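Local coordinates for sulfotransferase (Alicyclobacillus acidocaldarius subsp. acidocaldarius, PDB 3RNL), which probably transfers a sulfuryl group to an acceptor that is not defined here, as a bacterial member of the sulfotransferase family with a P-loop-like fold, at residues A[49-52]-A[53-56]; A[122-125]-A[126-130]. All coordinates share one frame; numbering follows the deposited sequence.

Contact 1 (49-52 with 53-56) comes first along the chain, in the loop between strand 34-35 and helix 60-64; contact 2 (122-125 with 126-130) follows within helix 119-132, which starts just after strand 111-116 of the parallel five-stranded sheet. Their centres are about 20 Å apart and their nearest atoms about 8 Å, so they do not touch. Each is local, joining neighbouring residues of one continuous run rather than distant parts. Strands 34-35 and 111-116 belong to the same sheet, 34-35 at one edge and 111-116 between 11-13 and 183-187. The two contacts thus sample an irregular surface connection and a regular helix of one alpha/beta fold, away from the magnesium site.

Contact 1 (A[49-52]-A[53-56]); sequences DFPE and RFTG
Arg-53 meets Glu-52 and Pro-51 mainly through backbone geometry. Its CB lies 3.1 Å from Glu-52 O, a closeness that follows from the shared peptide link. Looking back one residue further, Arg-53 O is 4.1 Å from Pro-51 CB. No hydrogen bond joins the two segments; what passes between them beyond the chain link itself is apolar side-chain contact.

Phe-54 supplies it. With its CG anti to its own carbonyl carbon (chi1 -63°), the ring reaches back over four residues to Phe-50. Phe-54 CZ stands 3.7 Å above the Phe-50 ring plane, over its centre, and Phe-50 CE2 in turn lies at the edge of the Phe-54 ring and in its plane. Together with a centroid separation of 5.0 Å between the Phe-50 and Phe-54 rings and an interplanar angle of 67°, this is a T-shaped (edge-to-face) pair in which Phe-54 gives the edge and Phe-50 the face. The nearest carbons of the two rings are Phe-50 CD2 and Phe-54 CE2, at 3.6 Å. Phe-54 CE1 also meets the proline obliquely, 3.4 Å from Pro-51 CD and 3.5 Å from Pro-51 CG. The Phe-54 ring therefore touches two successive residues, Phe-50 and Pro-51.

Farther along the loop, Thr-55 OG1 hydrogen-bonds the carbonyl of Gln-153. The loop, which leads from strand 34-35 to helix 60-64, has both phenylalanines touching Met-62 of that helix, while Asn-63 OD1 accepts from Phe-54 N. Tyr-96, in the loop between strand 85-89 and helix 99-106, meets the Phe-50 ring and touches the Phe-54 side chain, and Asp-49 forms a salt bridge with Arg-102 of helix 99-106.

Contact 2 (A[122-125]-A[126-130]); sequences RAFS and AYMHL
Phe-124 O accepts the shortest bond here, from Met-128 N at 2.9 Å and nearly straight (166°). Three more i to i+4 bonds keep the helix regular: Ala-126 N to Arg-122 O, Tyr-127 N to Ala-123 O and His-129 N to Ser-125 O.

The same Phe-124/Met-128 pair continues in the side chains. Residue 128 is selenomethionine, and in the conformer described, one of two, its CG lies over a Phe-124 face, 4.3 Å from the ring centroid, a CH-pi contact. Its SE stands obliquely 4.5 Å from that centroid, a Met-aromatic contact. The chain bends at chi3 (-78°), bringing Met-128 CE to 3.6 Å from Phe-124 CD2. Phe-124 CE1 also approaches Tyr-127 CD2 at 3.9 Å; the ring planes are 27° apart, but the rings are slid past each other and barely overlap.

Replacing Phe-124 with an alanine would probably leave Met-128 and Tyr-127 without their shared aromatic partner and free the selenomethionine chain to turn. Phe-140 meets the Phe-124 ring edge-to-face and also the Tyr-127 ring, whose OH bonds to Leu-138 O. The chemistry implies a flank held mainly by dispersion, the CH-pi and Met-aromatic share being less certain, beside four backbone bonds.

Contact 1 (A[49-52]-A[53-56])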
ATOM      1  N   ASP A  49       6.067 -15.012  -1.707  1.00 11.46           N
ATOM      2  CA  ASP A  49       6.179 -14.455  -3.058  1.00 11.30           C
ATOM      3  C   ASP A  49       7.514 -13.734  -3.280  1.00 14.71           C
ATOM      4  O   ASP A  49       7.807 -13.310  -4.400  1.00 15.64           O
ATOM      5  CB  ASP A  49       5.046 -13.445  -3.304  1.00  9.99           C
ATOM      6  CG  ASP A  49       3.679 -14.101  -3.410  1.00 15.55           C
ATOM      7  OD1 ASP A  49       3.593 -15.244  -3.922  1.00 18.60           O
ATOM      8  OD2 ASP A  49       2.694 -13.477  -2.968  1.00 15.30           O
ATOM      9  N   PHE A  50       8.296 -13.558  -2.215  1.00 14.67           N
ATOM     10  CA  PHE A  50       9.554 -12.822  -2.304  1.00 15.44           C
ATOM     11  C   PHE A  50      10.561 -13.636  -3.105  1.00 17.61           C
ATOM     12  O   PHE A  50      10.520 -14.859  -3.086  1.00 17.17           O
ATOM     13  CB  PHE A  50      10.192 -12.623  -0.923  1.00 15.17           C
ATOM     14  CG  PHE A  50       9.628 -11.482  -0.113  1.00 12.95           C
ATOM     15  CD1 PHE A  50       8.463 -10.828  -0.479  1.00 13.53           C
ATOM     16  CD2 PHE A  50      10.304 -11.065   1.028  1.00 15.08           C
ATOM     17  CE1 PHE A  50       7.972  -9.771   0.307  1.00 16.36           C
ATOM     18  CE2 PHE A  50       9.829 -10.027   1.813  1.00 16.04           C
ATOM     19  CZ  PHE A  50       8.668  -9.372   1.451  1.00 12.78           C
ATOM     20  N   PRO A  51      11.501 -12.955  -3.776  1.00 15.35           N
ATOM     21  CA  PRO A  51      12.660 -13.680  -4.312  1.00 20.13           C
ATOM     22  C   PRO A  51      13.540 -14.158  -3.163  1.00 20.93           C
ATOM     23  O   PRO A  51      13.283 -13.793  -2.015  1.00 20.10           O
ATOM     24  CB  PRO A  51      13.403 -12.602  -5.105  1.00 23.89           C
ATOM     25  CG  PRO A  51      13.056 -11.321  -4.405  1.00 22.54           C
ATOM     26  CD  PRO A  51      11.599 -11.498  -3.981  1.00 16.56           C
ATOM     27  N   GLU A  52      14.593 -14.914  -3.454  1.00 20.23           N
ATOM     28  CA  GLU A  52      15.444 -15.416  -2.383  1.00 23.19           C
ATOM     29  C   GLU A  52      16.040 -14.275  -1.578  1.00 20.88           C
ATOM     30  O   GLU A  52      16.143 -14.349  -0.355  1.00 25.36           O
ATOM     31  CB  GLU A  52      16.564 -16.306  -2.921  1.00 33.61           C
ATOM     32  CG  GLU A  52      17.404 -16.918  -1.812  1.00 47.73           C
ATOM     33  CD  GLU A  52      18.536 -17.780  -2.334  1.00 67.67           C
ATOM     34  OE1 GLU A  52      18.893 -17.641  -3.526  1.00 75.93           O
ATOM     35  OE2 GLU A  52      19.068 -18.597  -1.550  1.00 66.46           O
ATOM     36  N   ARG A  53      16.492 -13.237  -2.269  1.00 19.18           N
ATOM     37  CA  ARG A  53      16.901 -12.018  -1.586  1.00 21.17           C
ATOM     38  C   ARG A  53      16.811 -10.809  -2.515  1.00 20.44           C
ATOM     39  O   ARG A  53      16.942 -10.932  -3.742  1.00 19.67           O
ATOM     40  CB  ARG A  53      18.302 -12.151  -0.964  1.00 30.72           C
ATOM     41  CG  ARG A  53      19.444 -11.933  -1.914  1.00 33.43           C
ATOM     42  CD  ARG A  53      20.808 -11.981  -1.200  1.00 39.33           C
ATOM     43  NE  ARG A  53      21.038 -10.841  -0.311  1.00 41.47           N
ATOM     44  CZ  ARG A  53      21.655  -9.718  -0.675  1.00 39.01           C
ATOM     45  NH1 ARG A  53      22.102  -9.573  -1.921  1.00 32.09           N
ATOM     46  NH2 ARG A  53      21.824  -8.734   0.206  1.00 39.09           N
ATOM     47  N   PHE A  54      16.596  -9.640  -1.930  1.00 15.27           N
ATOM     48  CA  PHE A  54      16.542  -8.401  -2.707  1.00 12.44           C
ATOM     49  C   PHE A  54      17.957  -7.873  -2.834  1.00 13.20           C
ATOM     50  O   PHE A  54      18.711  -7.840  -1.853  1.00 17.19           O
ATOM     51  CB  PHE A  54      15.655  -7.361  -2.024  1.00 13.62           C
ATOM     52  CG  PHE A  54      14.222  -7.790  -1.905  1.00 12.12           C
ATOM     53  CD1 PHE A  54      13.418  -7.857  -3.036  1.00 12.38           C
ATOM     54  CD2 PHE A  54      13.686  -8.142  -0.671  1.00 15.40           C
ATOM     55  CE1 PHE A  54      12.077  -8.255  -2.944  1.00 16.06           C
ATOM     56  CE2 PHE A  54      12.348  -8.541  -0.562  1.00 17.72           C
ATOM     57  CZ  PHE A  54      11.543  -8.597  -1.696  1.00 13.91           C
ATOM     58  N   THR A  55      18.339  -7.575  -4.070  1.00 16.55           N
ATOM     59  CA  THR A  55      19.713  -7.219  -4.418  1.00 18.86           C
ATOM     60  C   THR A  55      20.080  -5.749  -4.649  1.00 21.16           C
ATOM     61  O   THR A  55      21.230  -5.447  -4.962  1.00 21.28           O
ATOM     62  CB  THR A  55      20.120  -7.999  -5.643  1.00 24.13           C
ATOM     63  OG1 THR A  55      19.370  -7.506  -6.756  1.00 20.02           O
ATOM     64  CG2 THR A  55      19.777  -9.467  -5.423  1.00 21.25           C
ATOM     65  N   GLY A  56      19.113  -4.844  -4.570  1.00 16.98           N
ATOM     66  CA  GLY A  56      19.379  -3.454  -4.911  1.00 17.53           C
ATOM     67  C   GLY A  56      20.075  -2.682  -3.804  1.00 19.54           C
ATOM     68  O   GLY A  56      20.120  -3.125  -2.659  1.00 18.26           O
TER

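Contact 2 (A[122-125]-A[126-130])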
ATOM      1  N   ARG A 122       2.730   8.470  -8.292  1.00 11.23           N
ATOM      2  CA  ARG A 122       3.252   7.445  -7.379  1.00 13.53           C
ATOM      3  C   ARG A 122       4.663   7.034  -7.799  1.00 14.94           C
ATOM      4  O   ARG A 122       5.562   6.875  -6.958  1.00 12.82           O
ATOM      5  CB  ARG A 122       2.353   6.200  -7.381  1.00 13.35           C
ATOM      6  CG  ARG A 122       2.669   5.210  -6.238  1.00 11.89           C
ATOM      7  CD  ARG A 122       2.416   3.762  -6.647  1.00 12.05           C
ATOM      8  NE  ARG A 122       3.452   3.334  -7.589  1.00 12.65           N
ATOM      9  CZ  ARG A 122       4.680   2.973  -7.225  1.00 14.36           C
ATOM     10  NH1 ARG A 122       5.024   2.973  -5.932  1.00 13.81           N
ATOM     11  NH2 ARG A 122       5.571   2.622  -8.151  1.00 11.44           N
ATOM     12  N   ALA A 123       4.858   6.842  -9.102  1.00 12.41           N
ATOM     13  CA  ALA A 123       6.178   6.455  -9.604  1.00 13.68           C
ATOM     14  C   ALA A 123       7.205   7.521  -9.241  1.00 16.25           C
ATOM     15  O   ALA A 123       8.309   7.217  -8.786  1.00 14.01           O
ATOM     16  CB  ALA A 123       6.135   6.246 -11.128  1.00 12.34           C
ATOM     17  N   PHE A 124       6.848   8.783  -9.446  1.00 13.78           N
ATOM     18  CA  PHE A 124       7.801   9.854  -9.171  1.00 17.11           C
ATOM     19  C   PHE A 124       8.093   9.942  -7.673  1.00 16.85           C
ATOM     20  O   PHE A 124       9.223  10.244  -7.271  1.00 14.89           O
ATOM     21  CB  PHE A 124       7.284  11.191  -9.701  1.00 13.61           C
ATOM     22  CG  PHE A 124       8.351  12.243  -9.814  1.00 16.53           C
ATOM     23  CD1 PHE A 124       9.454  12.038 -10.632  1.00 15.49           C
ATOM     24  CD2 PHE A 124       8.238  13.436  -9.131  1.00 22.25           C
ATOM     25  CE1 PHE A 124      10.439  13.009 -10.747  1.00 18.23           C
ATOM     26  CE2 PHE A 124       9.213  14.416  -9.247  1.00 26.52           C
ATOM     27  CZ  PHE A 124      10.314  14.198 -10.046  1.00 22.61           C
ATOM     28  N   SER A 125       7.076   9.683  -6.854  0.67 13.32           N
ATOM     29  CA  SER A 125       7.265   9.673  -5.408  0.67 14.28           C
ATOM     30  C   SER A 125       8.251   8.585  -4.966  0.67 15.67           C
ATOM     31  O   SER A 125       9.083   8.807  -4.080  0.67 16.79           O
ATOM     32  CB  SER A 125       5.925   9.485  -4.690  0.67 17.27           C
ATOM     33  OG  SER A 125       6.112   9.527  -3.294  0.67 17.25           O
ATOM     34  N   ALA A 126       8.147   7.405  -5.569  1.00 11.39           N
ATOM     35  CA  ALA A 126       9.079   6.319  -5.263  1.00 12.11           C
ATOM     36  C   ALA A 126      10.498   6.724  -5.661  1.00 15.07           C
ATOM     37  O   ALA A 126      11.451   6.499  -4.914  1.00 13.29           O
ATOM     38  CB  ALA A 126       8.677   5.043  -5.973  1.00 12.50           C
ATOM     39  N   TYR A 127      10.621   7.337  -6.834  1.00 13.94           N
ATOM     40  CA  TYR A 127      11.912   7.831  -7.304  1.00 11.43           C
ATOM     41  C   TYR A 127      12.514   8.822  -6.302  1.00 16.12           C
ATOM     42  O   TYR A 127      13.672   8.682  -5.895  1.00 16.71           O
ATOM     43  CB  TYR A 127      11.762   8.498  -8.676  1.00 12.70           C
ATOM     44  CG  TYR A 127      13.015   9.234  -9.105  1.00 13.32           C
ATOM     45  CD1 TYR A 127      14.152   8.537  -9.484  1.00 13.70           C
ATOM     46  CD2 TYR A 127      13.056  10.618  -9.120  1.00 14.54           C
ATOM     47  CE1 TYR A 127      15.320   9.214  -9.874  1.00 13.94           C
ATOM     48  CE2 TYR A 127      14.209  11.302  -9.501  1.00 16.29           C
ATOM     49  CZ  TYR A 127      15.331  10.593  -9.876  1.00 16.43           C
ATOM     50  OH  TYR A 127      16.477  11.272 -10.249  1.00 17.16           O
HETATM   51  N   MSE A 128      11.725   9.822  -5.914  0.57 12.81           N
HETATM   52  CA  MSE A 128      12.202  10.837  -4.972  0.57 15.53           C
HETATM   53  C   MSE A 128      12.647  10.215  -3.655  0.57 18.28           C
HETATM   54  O   MSE A 128      13.624  10.661  -3.045  0.57 18.58           O
HETATM   55  CB  MSE A 128      11.132  11.905  -4.730  0.57 16.17           C
HETATM   56  CG  MSE A 128      10.868  12.764  -5.954  0.57 19.98           C
HETATM   57 SE   MSE A 128       9.741  14.319  -5.572  0.57 50.41          SE
HETATM   58  CE  MSE A 128       8.009  13.421  -5.525  0.57 22.11           C
ATOM     59  N   HIS A 129      11.926   9.188  -3.223  1.00 15.97           N
ATOM     60  CA  HIS A 129      12.256   8.462  -1.990  1.00 18.47           C
ATOM     61  C   HIS A 129      13.630   7.803  -2.129  1.00 18.97           C
ATOM     62  O   HIS A 129      14.483   7.938  -1.244  1.00 19.06           O
ATOM     63  CB  HIS A 129      11.171   7.416  -1.713  1.00 14.99           C
ATOM     64  CG  HIS A 129      11.431   6.540  -0.521  1.00 25.19           C
ATOM     65  ND1 HIS A 129      10.417   6.084   0.295  1.00 36.51           N
ATOM     66  CD2 HIS A 129      12.573   5.995  -0.035  1.00 28.58           C
ATOM     67  CE1 HIS A 129      10.925   5.322   1.248  1.00 35.82           C
ATOM     68  NE2 HIS A 129      12.231   5.248   1.069  1.00 29.19           N
ATOM     69  N   LEU A 130      13.843   7.107  -3.247  1.00 15.61           N
ATOM     70  CA  LEU A 130      15.118   6.440  -3.510  1.00 14.98           C
ATOM     71  C   LEU A 130      16.272   7.432  -3.616  1.00 18.33           C
ATOM     72  O   LEU A 130      17.377   7.152  -3.149  1.00 18.71           O
ATOM     73  CB  LEU A 130      15.033   5.582  -4.781  1.00 12.57           C
ATOM     74  CG  LEU A 130      14.088   4.376  -4.664  1.00 17.83           C
ATOM     75  CD1 LEU A 130      13.694   3.852  -6.060  1.00 18.85           C
ATOM     76  CD2 LEU A 130      14.745   3.292  -3.825  1.00 18.19           C
TER